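Long-range contacts in endoglucanase (Clostridium thermocellum, PDB 2C4X), which is probably a cellulosomal cellulase, represented here by its C-terminal PKD domain and CBM44, a carbohydrate-binding module that recognises beta-glucan chains and xyloglucan: residues 105-110 with 123-127; 183-187 with 215-219; 12-16 with 28-32; 40-46 with 74-80. The protein carries 1 engineered substitution. All coordinates share one frame; numbering follows the deposited sequence.

Contact 1 of 4, residues 105-110 with 123-127; sequences FEDGTL and VVVNT. With CA (calcium ion), chain C; EDO (1,2-ethanediol), chain E.
N126 is joined to the 105-110 loop by two hydrogen bonds, both given by its single amide nitrogen. ND2 donates to F105 O at 2.8 Å, in the plane of that carbonyl and on a lone pair, and its other N-H goes to T109 O, with ND2 2.9 Å away and tilted 29° from the carbonyl plane. Both acceptors lie close to the amide plane of N126, so the pair of bonds fixes the rotation of the group. CG stands anti to the backbone N (chi1 -175°), which brings the amide against G108, between the two carbonyls. The remaining amide atom, OD1, accepts from R136 NH1.

The loop is itself shaped by a type I turn from F105 to G108 and by an Asx turn, in which D107 OD1 takes the backbone N of T109 at 3.0 Å. Apolar contact comes from L110: CD1 meets V124 CG1 tip to tip at 4.1 Å, and CD2 rests 3.8 Å from both V124 O and N126 N.

Metal binding is the third element. E106 OE2 binds the calcium ion at 2.4 Å, alongside D99, D248 and the carbonyls of N104, K133 and R136; R136 thus serves both the ion and N126.

Strand 120-127 is an outermost strand of its sheet and is hydrogen-bonded to strand 137-145, whose L138 packs on F105 and L110, while D248 of strand 241-251 touches F105.

Contact 2 of 4, residues 183-187 with 215-219; sequences PYIMP and ITLTL
P183 to P187 and I215 to L219 run in nearly the same direction, their strand axes 17° apart and 7.6 Å from each other at closest approach, a spacing that excludes direct backbone pairing and marks two facing sheets.

The space between is filled from both sides by alternate residues. At one end the ring of P183 crosses I215 at about a right angle, its CG resting 3.7 Å from I215 CG2. L217 is the central piece. Its CG lies opposite the backbone N (chi1 171°), which sends CD2 straight at the other main chain, where it sits 3.5 Å from Y184 C and equally near I185 N. The same methyl also touches I185 CG2 at 4.1 Å. Farther along, one methyl of L219 serves two partners: CD1 is 3.7 Å from I185 CG2 and 3.6 Å from P187 CG. The I185 and L219 side chains meet at roughly a right angle, whereas P187 and L219 pass alongside, running opposite ways.

Around this row, F168 and I170 of strand 165-172 touch P183 and I215 respectively, and V160 touches I185 and L219. Y184, between P183 and I185, turns its CB to the other side of its sheet, where its ring stacks on W197 and its hydroxyl bonds to Q230.

Every side chain at the interface is a proline or a branched aliphatic, all are buried, and the segments share no hydrogen bond; cohesion between the two sheets of the CBM44 beta-sandwich here therefore rests on the fit of methyl and ring carbons.

Contact 3 of 4, residues 12-16 with 28-32; sequences AIFTF and VFNAS
F29 is flanked by F14 and F16, and the three rings form an aromatic cluster. F14 CE2 comes to the edge of the F29 ring, near its plane, 3.8 Å from F29 CD2, with the two planes inclined at 68°. On the F16 side it is the CB that approaches most closely, 3.6 Å from F29 CD2; the ring beyond it is oblique to that of F29, with centroids 5.7 Å apart. With CG between the backbone N and the carbonyl carbon (chi1 70°), the F14 side chain runs alongside that of F29 in the same direction, although their rings are oblique. Beside the cluster, the CB atoms of F14 and A31 meet at 4.1 Å.

F14 also makes edge-to-face contacts with W46 and F87 of the other sheet. This places the cluster between the two sheets of the PKD domain, an immunoglobulin-like beta-sandwich, with strands 15-17 and 27-30 forming an antiparallel hairpin.

The hairpin is pinned at the hydrogen-bonded pair T15 and N30: N30 N donates to T15 O at 2.8 Å, and T15 N to N30 O at 3.0 Å. F16 and F29 make the adjoining non-hydrogen-bonded pair. On the face away from the phenylalanines, the T15 and N30 side chains lie alongside each other. N30 OD1 then closes an Asx turn, accepting from S32 N at 2.9 Å, and it is also bonded by S32 OG at 2.7 Å.

Contact 4 of 4, residues 40-46 with 74-80; sequences TIAYYVW and KLIVTDN. Engineered in segment 40-46: V45 (natural residue Ala). With CA (calcium ion), chain B.
L75 lies against W46, and its side chain can be traced outward. CB stands 4.0 Å from W46 CZ3, at the rim of the indole. CG is anti to the backbone N (chi1 165°), a torsion that carries CD1 over the six-membered ring: this methyl is 3.7 Å from the ring centroid and 12° off the normal, a CH-pi contact. CD1 also lies at the edge of the Y44 ring, while CD2 packs on A31.

V77 continues this face, its CG1 3.5 Å from I41 CG1. The opposite face carries T78, whose CB sits over the Y43 ring, and I76 beside the engineered V45. Two backbone bonds link this last pair: V45 N to I76 O and I76 N to V45 O are both 2.8 Å.

Toward the far end A42 and Y43 both face T78 O, A42 N at 2.7 Å and Y43 N more weakly, which defines a classic beta bulge. Beyond it N80 OD1 accepts from T40 N at 3.0 Å and from a calcium-bound water. D79 OD2 binds that calcium at 2.4 Å, with N7, Q8, D36 and D38 completing the protein ligands of the PKD domain's metal site.

Overall arrangement
Contacts 3 and 4 belong to the PKD domain and touch: their centres are 11 Å apart, and F14 and A31 of one pack on W46 and L75 of the other, joining the domain's two sheets. Contacts 1 and 2 lie in the other, CBM44 part, with centres 21 Å apart and no touch, although both involve the sheet that has strands 120-127 and 211-218 at its margins. Contact 2 is wholly buried and purely apolar, between sheets. Contact 1 is a surface contact, mostly polar. Contacts 3 and 4 are partly buried and pair strands within a sheet. Contacts 1 and 4 each hold a calcium ligand, but at separate sites.

Contact 1 of 4, residues 105-110 with 123-127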
loop_
_atom_site.group_PDB
_atom_site.type_symbol
_atom_site.label_atom_id
_atom_site.label_comp_id
_atom_site.label_asym_id
_atom_site.label_seq_id
_atom_site.Cartn_x
_atom_site.Cartn_y
_atom_site.Cartn_z
ATOM N N PHE A 105 -1.022 -13.652 -4.159
ATOM C CA PHE A 105 -1.503 -14.980 -3.757
ATOM C C PHE A 105 -2.836 -15.421 -4.388
ATOM O O PHE A 105 -3.468 -16.371 -3.922
ATOM C CB PHE A 105 -1.504 -15.112 -2.231
ATOM C CG PHE A 105 -0.187 -14.756 -1.611
ATOM C CD1 PHE A 105 0.910 -15.611 -1.747
ATOM C CD2 PHE A 105 -0.025 -13.553 -0.928
ATOM C CE1 PHE A 105 2.146 -15.288 -1.197
ATOM C CE2 PHE A 105 1.213 -13.216 -0.364
ATOM C CZ PHE A 105 2.299 -14.083 -0.502
ATOM N N GLU A 106 -3.224 -14.755 -5.473
ATOM C CA GLU A 106 -4.502 -15.028 -6.144
ATOM C C GLU A 106 -4.481 -16.286 -7.016
ATOM O O GLU A 106 -5.539 -16.760 -7.451
ATOM C CB GLU A 106 -4.969 -13.810 -6.964
ATOM C CG GLU A 106 -5.094 -12.505 -6.156
ATOM C CD GLU A 106 -6.150 -12.581 -5.060
ATOM O OE1 GLU A 106 -7.279 -13.033 -5.329
ATOM O OE2 GLU A 106 -5.855 -12.184 -3.917
ATOM N N ASP A 107 -3.288 -16.826 -7.271
ATOM C CA ASP A 107 -3.166 -18.067 -8.044
ATOM C C ASP A 107 -3.281 -19.328 -7.175
ATOM O O ASP A 107 -3.197 -20.447 -7.687
ATOM C CB ASP A 107 -1.882 -18.081 -8.896
ATOM C CG ASP A 107 -0.603 -18.153 -8.062
ATOM O OD1 ASP A 107 -0.665 -18.195 -6.811
ATOM O OD2 ASP A 107 0.488 -18.163 -8.674
ATOM N N GLY A 108 -3.473 -19.141 -5.868
ATOM C CA GLY A 108 -3.691 -20.255 -4.940
ATOM C C GLY A 108 -2.415 -20.886 -4.407
ATOM O O GLY A 108 -2.459 -21.834 -3.620
ATOM N N THR A 109 -1.286 -20.325 -4.824
ATOM C CA THR A 109 0.049 -20.844 -4.554
ATOM C C THR A 109 0.640 -20.196 -3.291
ATOM O O THR A 109 0.104 -19.209 -2.777
ATOM C CB THR A 109 0.934 -20.600 -5.814
ATOM O OG1 THR A 109 0.487 -21.459 -6.871
ATOM C CG2 THR A 109 2.379 -20.865 -5.580
ATOM N N LEU A 110 1.726 -20.774 -2.781
ATOM C CA LEU A 110 2.488 -20.175 -1.683
ATOM C C LEU A 110 3.447 -19.076 -2.165
ATOM O O LEU A 110 4.032 -18.355 -1.352
ATOM C CB LEU A 110 3.249 -21.254 -0.897
ATOM C CG LEU A 110 2.408 -22.241 -0.081
ATOM C CD1 LEU A 110 3.317 -23.170 0.728
ATOM C CD2 LEU A 110 1.419 -21.515 0.828
ATOM N N VAL A 123 3.294 -23.339 10.067
ATOM C CA VAL A 123 2.726 -23.881 8.852
ATOM C C VAL A 123 2.095 -22.710 8.097
ATOM O O VAL A 123 1.564 -21.780 8.714
ATOM C CB VAL A 123 1.707 -25.021 9.137
ATOM C CG1 VAL A 123 0.469 -24.498 9.854
ATOM C CG2 VAL A 123 1.308 -25.737 7.850
ATOM N N VAL A 124 2.183 -22.745 6.775
ATOM C CA VAL A 124 1.585 -21.705 5.943
ATOM C C VAL A 124 0.730 -22.323 4.837
ATOM O O VAL A 124 1.138 -23.291 4.196
ATOM C CB VAL A 124 2.655 -20.719 5.375
ATOM C CG1 VAL A 124 3.584 -21.404 4.368
ATOM C CG2 VAL A 124 1.994 -19.493 4.766
ATOM N N VAL A 125 -0.466 -21.772 4.645
ATOM C CA VAL A 125 -1.347 -22.177 3.551
ATOM C C VAL A 125 -1.883 -20.950 2.823
ATOM O O VAL A 125 -1.960 -19.858 3.400
ATOM C CB VAL A 125 -2.552 -23.043 4.030
ATOM C CG1 VAL A 125 -2.079 -24.317 4.733
ATOM C CG2 VAL A 125 -3.506 -22.237 4.922
ATOM N N ASN A 126 -2.242 -21.139 1.557
ATOM C CA ASN A 126 -2.998 -20.146 0.811
ATOM C C ASN A 126 -4.477 -20.227 1.201
ATOM O O ASN A 126 -5.098 -21.291 1.112
ATOM C CB ASN A 126 -2.802 -20.333 -0.695
ATOM C CG ASN A 126 -3.477 -19.241 -1.511
ATOM O OD1 ASN A 126 -4.695 -19.094 -1.470
ATOM N ND2 ASN A 126 -2.688 -18.474 -2.254
ATOM N N THR A 127 -5.032 -19.092 1.626
ATOM C CA THR A 127 -6.349 -19.056 2.263
ATOM C C THR A 127 -7.318 -18.059 1.622
ATOM O O THR A 127 -6.894 -17.076 1.020
ATOM C CB THR A 127 -6.223 -18.727 3.782
ATOM O OG1 THR A 127 -7.501 -18.866 4.414
ATOM C CG2 THR A 127 -5.711 -17.301 4.003
HETATM CA CA CA C . -4.429 -11.146 -2.263
HETATM C C1 EDO E . 2.121 -16.312 -6.432
HETATM O O1 EDO E . 1.225 -16.771 -5.405
HETATM C C2 EDO E . 2.672 -14.938 -6.073
HETATM O O2 EDO E . 1.600 -14.096 -5.654
#

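Contact 2 of 4, residues 183-187 with 215-219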
loop_
_atom_site.group_PDB
_atom_site.type_symbol
_atom_site.label_atom_id
_atom_site.label_comp_id
_atom_site.label_asym_id
_atom_site.label_seq_id
_atom_site.Cartn_x
_atom_site.Cartn_y
_atom_site.Cartn_z
ATOM N N PRO A 183 8.959 -7.543 9.360
ATOM C CA PRO A 183 9.318 -7.834 7.977
ATOM C C PRO A 183 10.818 -7.604 7.842
ATOM O O PRO A 183 11.359 -6.698 8.491
ATOM C CB PRO A 183 8.573 -6.766 7.175
ATOM C CG PRO A 183 7.547 -6.217 8.105
ATOM C CD PRO A 183 8.094 -6.352 9.470
ATOM N N TYR A 184 11.477 -8.421 7.031
ATOM C CA TYR A 184 12.899 -8.279 6.829
ATOM C C TYR A 184 13.304 -8.616 5.416
ATOM O O TYR A 184 12.595 -9.321 4.686
ATOM C CB TYR A 184 13.692 -9.150 7.816
ATOM C CG TYR A 184 13.580 -10.642 7.561
ATOM C CD1 TYR A 184 14.470 -11.301 6.694
ATOM C CD2 TYR A 184 12.611 -11.401 8.217
ATOM C CE1 TYR A 184 14.378 -12.671 6.472
ATOM C CE2 TYR A 184 12.506 -12.768 8.002
ATOM C CZ TYR A 184 13.384 -13.397 7.131
ATOM O OH TYR A 184 13.264 -14.759 6.949
ATOM N N ILE A 185 14.451 -8.082 5.035
ATOM C CA ILE A 185 15.151 -8.533 3.843
ATOM C C ILE A 185 16.620 -8.718 4.196
ATOM O O ILE A 185 17.259 -7.841 4.804
ATOM C CB ILE A 185 14.943 -7.613 2.618
ATOM C CG1 ILE A 185 15.504 -8.300 1.360
ATOM C CG2 ILE A 185 15.569 -6.227 2.847
ATOM C CD1 ILE A 185 14.911 -7.843 0.079
HETATM N N MSE A 186 17.137 -9.886 3.840
HETATM C CA MSE A 186 18.453 -10.305 4.245
HETATM C C MSE A 186 19.288 -10.708 3.026
HETATM O O MSE A 186 19.284 -11.877 2.632
HETATM C CB MSE A 186 18.327 -11.462 5.249
HETATM C CG MSE A 186 19.644 -11.967 5.797
HETATM SE SE MSE A 186 19.430 -13.234 7.288
HETATM C CE MSE A 186 18.177 -14.435 6.446
ATOM N N PRO A 187 19.970 -9.729 2.393
ATOM C CA PRO A 187 20.987 -10.062 1.392
ATOM C C PRO A 187 22.173 -10.774 2.034
ATOM O O PRO A 187 22.522 -10.501 3.191
ATOM C CB PRO A 187 21.426 -8.699 0.846
ATOM C CG PRO A 187 20.392 -7.730 1.307
ATOM C CD PRO A 187 19.824 -8.271 2.561
ATOM N N ILE A 215 3.105 -2.303 6.880
ATOM C CA ILE A 215 4.477 -2.046 7.326
ATOM C C ILE A 215 5.401 -1.985 6.110
ATOM O O ILE A 215 5.405 -2.894 5.279
ATOM C CB ILE A 215 4.973 -3.136 8.327
ATOM C CG1 ILE A 215 4.007 -3.280 9.506
ATOM C CG2 ILE A 215 6.380 -2.815 8.838
ATOM C CD1 ILE A 215 4.171 -4.575 10.302
ATOM N N THR A 216 6.160 -0.898 5.990
ATOM C CA THR A 216 7.115 -0.766 4.890
ATOM C C THR A 216 8.544 -1.104 5.309
ATOM O O THR A 216 8.898 -1.048 6.494
ATOM C CB THR A 216 7.105 0.639 4.244
ATOM O OG1 THR A 216 7.571 1.603 5.191
ATOM C CG2 THR A 216 5.704 1.020 3.753
ATOM N N LEU A 217 9.362 -1.430 4.314
ATOM C CA LEU A 217 10.759 -1.784 4.530
ATOM C C LEU A 217 11.570 -1.398 3.297
ATOM O O LEU A 217 11.192 -1.739 2.176
ATOM C CB LEU A 217 10.868 -3.288 4.796
ATOM C CG LEU A 217 12.268 -3.905 4.844
ATOM C CD1 LEU A 217 13.062 -3.369 6.012
ATOM C CD2 LEU A 217 12.163 -5.398 4.906
ATOM N N THR A 218 12.673 -0.681 3.500
ATOM C CA THR A 218 13.557 -0.319 2.394
ATOM C C THR A 218 14.845 -1.140 2.397
ATOM O O THR A 218 15.543 -1.220 3.421
ATOM C CB THR A 218 13.894 1.191 2.400
ATOM O OG1 THR A 218 12.679 1.938 2.413
ATOM C CG2 THR A 218 14.701 1.589 1.164
ATOM N N LEU A 219 15.143 -1.765 1.257
ATOM C CA LEU A 219 16.470 -2.330 1.025
ATOM C C LEU A 219 17.405 -1.163 0.683
ATOM O O LEU A 219 17.172 -0.470 -0.301
ATOM C CB LEU A 219 16.442 -3.360 -0.115
ATOM C CG LEU A 219 17.788 -4.020 -0.463
ATOM C CD1 LEU A 219 18.260 -4.919 0.687
ATOM C CD2 LEU A 219 17.712 -4.815 -1.762
#

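Contact 3 of 4, residues 12-16 with 28-32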
loop_
_atom_site.group_PDB
_atom_site.type_symbol
_atom_site.label_atom_id
_atom_site.label_comp_id
_atom_site.label_asym_id
_atom_site.label_seq_id
_atom_site.Cartn_x
_atom_site.Cartn_y
_atom_site.Cartn_z
ATOM N N ALA A 12 -9.403 29.356 -7.517
ATOM C CA ALA A 12 -9.735 27.995 -7.895
ATOM C C ALA A 12 -9.355 27.038 -6.766
ATOM O O ALA A 12 -8.237 27.071 -6.229
ATOM C CB ALA A 12 -9.018 27.611 -9.182
ATOM N N ILE A 13 -10.299 26.190 -6.393
ATOM C CA ILE A 13 -10.051 25.188 -5.356
ATOM C C ILE A 13 -11.107 24.106 -5.513
ATOM O O ILE A 13 -12.226 24.378 -5.955
ATOM C CB ILE A 13 -10.108 25.791 -3.916
ATOM C CG1 ILE A 13 -9.543 24.790 -2.888
ATOM C CG2 ILE A 13 -11.540 26.216 -3.570
ATOM C CD1 ILE A 13 -9.234 25.370 -1.516
ATOM N N PHE A 14 -10.739 22.880 -5.172
ATOM C CA PHE A 14 -11.719 21.812 -5.106
ATOM C C PHE A 14 -11.358 20.774 -4.071
ATOM O O PHE A 14 -10.200 20.670 -3.664
ATOM C CB PHE A 14 -11.946 21.165 -6.487
ATOM C CG PHE A 14 -10.780 20.350 -6.989
ATOM C CD1 PHE A 14 -9.795 20.933 -7.789
ATOM C CD2 PHE A 14 -10.681 18.993 -6.685
ATOM C CE1 PHE A 14 -8.718 20.173 -8.269
ATOM C CE2 PHE A 14 -9.609 18.230 -7.150
ATOM C CZ PHE A 14 -8.629 18.817 -7.943
ATOM N N THR A 15 -12.381 20.034 -3.637
ATOM C CA THR A 15 -12.218 18.819 -2.851
ATOM C C THR A 15 -12.915 17.679 -3.615
ATOM O O THR A 15 -13.619 17.923 -4.604
ATOM C CB THR A 15 -12.833 18.951 -1.435
ATOM O OG1 THR A 15 -14.238 19.201 -1.548
ATOM C CG2 THR A 15 -12.182 20.088 -0.648
ATOM N N PHE A 16 -12.710 16.439 -3.176
ATOM C CA PHE A 16 -13.405 15.310 -3.791
ATOM C C PHE A 16 -13.795 14.273 -2.749
ATOM O O PHE A 16 -13.224 14.225 -1.661
ATOM C CB PHE A 16 -12.596 14.675 -4.943
ATOM C CG PHE A 16 -11.217 14.216 -4.544
ATOM C CD1 PHE A 16 -11.029 12.993 -3.888
ATOM C CD2 PHE A 16 -10.108 15.003 -4.826
ATOM C CE1 PHE A 16 -9.761 12.571 -3.512
ATOM C CE2 PHE A 16 -8.823 14.593 -4.442
ATOM C CZ PHE A 16 -8.654 13.369 -3.786
ATOM N N VAL A 28 -17.124 12.463 -6.635
ATOM C CA VAL A 28 -17.709 13.777 -6.832
ATOM C C VAL A 28 -16.645 14.825 -6.558
ATOM O O VAL A 28 -16.139 14.918 -5.444
ATOM C CB VAL A 28 -18.957 14.015 -5.948
ATOM C CG1 VAL A 28 -19.464 15.454 -6.122
ATOM C CG2 VAL A 28 -20.052 13.012 -6.286
ATOM N N PHE A 29 -16.298 15.600 -7.581
ATOM C CA PHE A 29 -15.381 16.721 -7.415
ATOM C C PHE A 29 -16.203 17.966 -7.148
ATOM O O PHE A 29 -17.174 18.247 -7.855
ATOM C CB PHE A 29 -14.501 16.905 -8.664
ATOM C CG PHE A 29 -13.554 15.759 -8.905
ATOM C CD1 PHE A 29 -13.940 14.669 -9.687
ATOM C CD2 PHE A 29 -12.279 15.769 -8.345
ATOM C CE1 PHE A 29 -13.052 13.606 -9.926
ATOM C CE2 PHE A 29 -11.389 14.712 -8.555
ATOM C CZ PHE A 29 -11.774 13.626 -9.351
ATOM N N ASN A 30 -15.811 18.708 -6.123
ATOM C CA ASN A 30 -16.600 19.836 -5.662
ATOM C C ASN A 30 -15.750 21.103 -5.611
ATOM O O ASN A 30 -14.940 21.283 -4.710
ATOM C CB ASN A 30 -17.206 19.502 -4.292
ATOM C CG ASN A 30 -18.200 20.536 -3.820
ATOM O OD1 ASN A 30 -18.066 21.723 -4.106
ATOM N ND2 ASN A 30 -19.211 20.089 -3.083
ATOM N N ALA A 31 -15.938 21.974 -6.599
ATOM C CA ALA A 31 -15.204 23.238 -6.680
ATOM C C ALA A 31 -15.990 24.422 -6.110
ATOM O O ALA A 31 -15.719 25.574 -6.457
ATOM C CB ALA A 31 -14.816 23.516 -8.130
ATOM N N SER A 32 -16.954 24.146 -5.237
ATOM C CA SER A 32 -17.903 25.171 -4.792
ATOM C C SER A 32 -17.296 26.286 -3.929
ATOM O O SER A 32 -17.909 27.342 -3.776
ATOM C CB SER A 32 -19.109 24.539 -4.093
ATOM O OG SER A 32 -18.736 24.027 -2.831
#

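Contact 4 of 4, residues 40-46 with 74-80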
loop_
_atom_site.group_PDB
_atom_site.type_symbol
_atom_site.label_atom_id
_atom_site.label_comp_id
_atom_site.label_asym_id
_atom_site.label_seq_id
_atom_site.Cartn_x
_atom_site.Cartn_y
_atom_site.Cartn_z
ATOM N N THR A 40 -18.028 37.104 -11.484
ATOM C CA THR A 40 -18.599 35.772 -11.336
ATOM C C THR A 40 -17.760 34.747 -12.099
ATOM O O THR A 40 -17.036 35.096 -13.029
ATOM C CB THR A 40 -20.068 35.714 -11.836
ATOM O OG1 THR A 40 -20.128 36.146 -13.199
ATOM C CG2 THR A 40 -20.978 36.625 -10.995
ATOM N N ILE A 41 -17.849 33.482 -11.701
ATOM C CA ILE A 41 -17.173 32.417 -12.431
ATOM C C ILE A 41 -18.053 32.007 -13.604
ATOM O O ILE A 41 -19.241 31.727 -13.420
ATOM C CB ILE A 41 -16.859 31.205 -11.529
ATOM C CG1 ILE A 41 -15.795 31.583 -10.496
ATOM C CG2 ILE A 41 -16.408 29.984 -12.384
ATOM C CD1 ILE A 41 -15.702 30.619 -9.333
ATOM N N ALA A 42 -17.479 32.009 -14.806
ATOM C CA ALA A 42 -18.202 31.613 -16.016
ATOM C C ALA A 42 -18.197 30.098 -16.215
ATOM O O ALA A 42 -19.218 29.512 -16.584
ATOM C CB ALA A 42 -17.637 32.315 -17.239
ATOM N N TYR A 43 -17.055 29.455 -15.976
ATOM C CA TYR A 43 -16.989 28.013 -16.143
ATOM C C TYR A 43 -15.830 27.348 -15.393
ATOM O O TYR A 43 -14.903 28.011 -14.895
ATOM C CB TYR A 43 -17.050 27.597 -17.631
ATOM C CG TYR A 43 -16.064 28.301 -18.525
ATOM C CD1 TYR A 43 -14.765 27.817 -18.662
ATOM C CD2 TYR A 43 -16.425 29.450 -19.231
ATOM C CE1 TYR A 43 -13.842 28.456 -19.488
ATOM C CE2 TYR A 43 -15.515 30.107 -20.047
ATOM C CZ TYR A 43 -14.220 29.596 -20.177
ATOM O OH TYR A 43 -13.292 30.219 -20.984
ATOM N N TYR A 44 -15.949 26.030 -15.287
ATOM C CA TYR A 44 -15.008 25.170 -14.592
ATOM C C TYR A 44 -14.538 24.161 -15.615
ATOM O O TYR A 44 -15.366 23.491 -16.243
ATOM C CB TYR A 44 -15.722 24.425 -13.452
ATOM C CG TYR A 44 -16.383 25.331 -12.436
ATOM C CD1 TYR A 44 -17.635 25.909 -12.695
ATOM C CD2 TYR A 44 -15.762 25.614 -11.214
ATOM C CE1 TYR A 44 -18.230 26.742 -11.789
ATOM C CE2 TYR A 44 -16.356 26.444 -10.293
ATOM C CZ TYR A 44 -17.593 27.011 -10.588
ATOM O OH TYR A 44 -18.207 27.837 -9.681
ATOM N N VAL A 45 -13.223 24.053 -15.790
ATOM C CA VAL A 45 -12.638 23.112 -16.745
ATOM C C VAL A 45 -11.774 22.117 -15.957
ATOM O O VAL A 45 -10.926 22.522 -15.167
ATOM C CB VAL A 45 -11.794 23.838 -17.826
ATOM C CG1 VAL A 45 -11.130 22.831 -18.782
ATOM C CG2 VAL A 45 -12.662 24.827 -18.619
ATOM N N TRP A 46 -12.024 20.828 -16.166
ATOM C CA TRP A 46 -11.374 19.754 -15.411
ATOM C C TRP A 46 -10.521 18.881 -16.320
ATOM O O TRP A 46 -10.958 18.508 -17.416
ATOM C CB TRP A 46 -12.431 18.848 -14.786
ATOM C CG TRP A 46 -13.363 19.529 -13.829
ATOM C CD1 TRP A 46 -14.557 20.128 -14.124
ATOM C CD2 TRP A 46 -13.192 19.648 -12.415
ATOM N NE1 TRP A 46 -15.133 20.629 -12.979
ATOM C CE2 TRP A 46 -14.315 20.357 -11.917
ATOM C CE3 TRP A 46 -12.181 19.256 -11.521
ATOM C CZ2 TRP A 46 -14.474 20.653 -10.560
ATOM C CZ3 TRP A 46 -12.336 19.553 -10.173
ATOM C CH2 TRP A 46 -13.478 20.250 -9.706
ATOM N N LYS A 74 -6.480 18.590 -12.485
ATOM C CA LYS A 74 -6.306 20.025 -12.586
ATOM C C LYS A 74 -7.637 20.703 -12.868
ATOM O O LYS A 74 -8.337 20.348 -13.820
ATOM C CB LYS A 74 -5.291 20.384 -13.684
ATOM C CG LYS A 74 -5.093 21.894 -13.865
ATOM C CD LYS A 74 -4.043 22.160 -14.924
ATOM C CE LYS A 74 -3.581 23.601 -14.906
ATOM N NZ LYS A 74 -2.724 23.914 -16.109
ATOM N N LEU A 75 -7.980 21.683 -12.033
ATOM C CA LEU A 75 -9.148 22.510 -12.268
ATOM C C LEU A 75 -8.703 23.887 -12.707
ATOM O O LEU A 75 -7.856 24.502 -12.062
ATOM C CB LEU A 75 -9.981 22.651 -10.987
ATOM C CG LEU A 75 -11.045 23.763 -10.945
ATOM C CD1 LEU A 75 -12.230 23.417 -11.867
ATOM C CD2 LEU A 75 -11.515 23.998 -9.497
ATOM N N ILE A 76 -9.297 24.376 -13.791
ATOM C CA ILE A 76 -9.175 25.771 -14.170
ATOM C C ILE A 76 -10.547 26.448 -14.070
ATOM O O ILE A 76 -11.545 25.978 -14.624
ATOM C CB ILE A 76 -8.581 25.943 -15.584
ATOM C CG1 ILE A 76 -7.166 25.353 -15.650
ATOM C CG2 ILE A 76 -8.537 27.431 -15.991
ATOM C CD1 ILE A 76 -6.620 25.182 -17.074
ATOM N N VAL A 77 -10.566 27.568 -13.360
ATOM C CA VAL A 77 -11.758 28.363 -13.154
ATOM C C VAL A 77 -11.585 29.673 -13.918
ATOM O O VAL A 77 -10.548 30.336 -13.800
ATOM C CB VAL A 77 -11.952 28.614 -11.628
ATOM C CG1 VAL A 77 -12.929 29.719 -11.365
ATOM C CG2 VAL A 77 -12.399 27.340 -10.931
ATOM N N THR A 78 -12.595 30.045 -14.705
ATOM C CA THR A 78 -12.518 31.239 -15.528
ATOM C C THR A 78 -13.671 32.160 -15.179
ATOM O O THR A 78 -14.814 31.714 -15.076
ATOM C CB THR A 78 -12.535 30.875 -17.038
ATOM O OG1 THR A 78 -11.519 29.896 -17.288
ATOM C CG2 THR A 78 -12.306 32.096 -17.936
ATOM N N ASP A 79 -13.357 33.438 -14.976
ATOM C CA ASP A 79 -14.372 34.431 -14.625
ATOM C C ASP A 79 -15.064 35.052 -15.854
ATOM O O ASP A 79 -14.741 34.708 -17.007
ATOM C CB ASP A 79 -13.807 35.492 -13.659
ATOM C CG ASP A 79 -12.819 36.442 -14.314
ATOM O OD1 ASP A 79 -12.796 36.558 -15.548
ATOM O OD2 ASP A 79 -12.069 37.116 -13.580
ATOM N N ASN A 80 -16.020 35.946 -15.592
ATOM C CA ASN A 80 -16.809 36.630 -16.629
ATOM C C ASN A 80 -16.001 37.520 -17.591
ATOM O O ASN A 80 -16.492 37.905 -18.653
ATOM C CB ASN A 80 -17.943 37.450 -15.983
ATOM C CG ASN A 80 -17.427 38.522 -15.018
ATOM O OD1 ASN A 80 -16.821 38.216 -13.995
ATOM N ND2 ASN A 80 -17.678 39.785 -15.345
HETATM CA CA CA B . -12.669 38.642 -11.774
HETATM O O HOH W 1 -8.145 21.853 -16.228
HETATM O O HOH W 2 -14.422 39.392 -13.261
#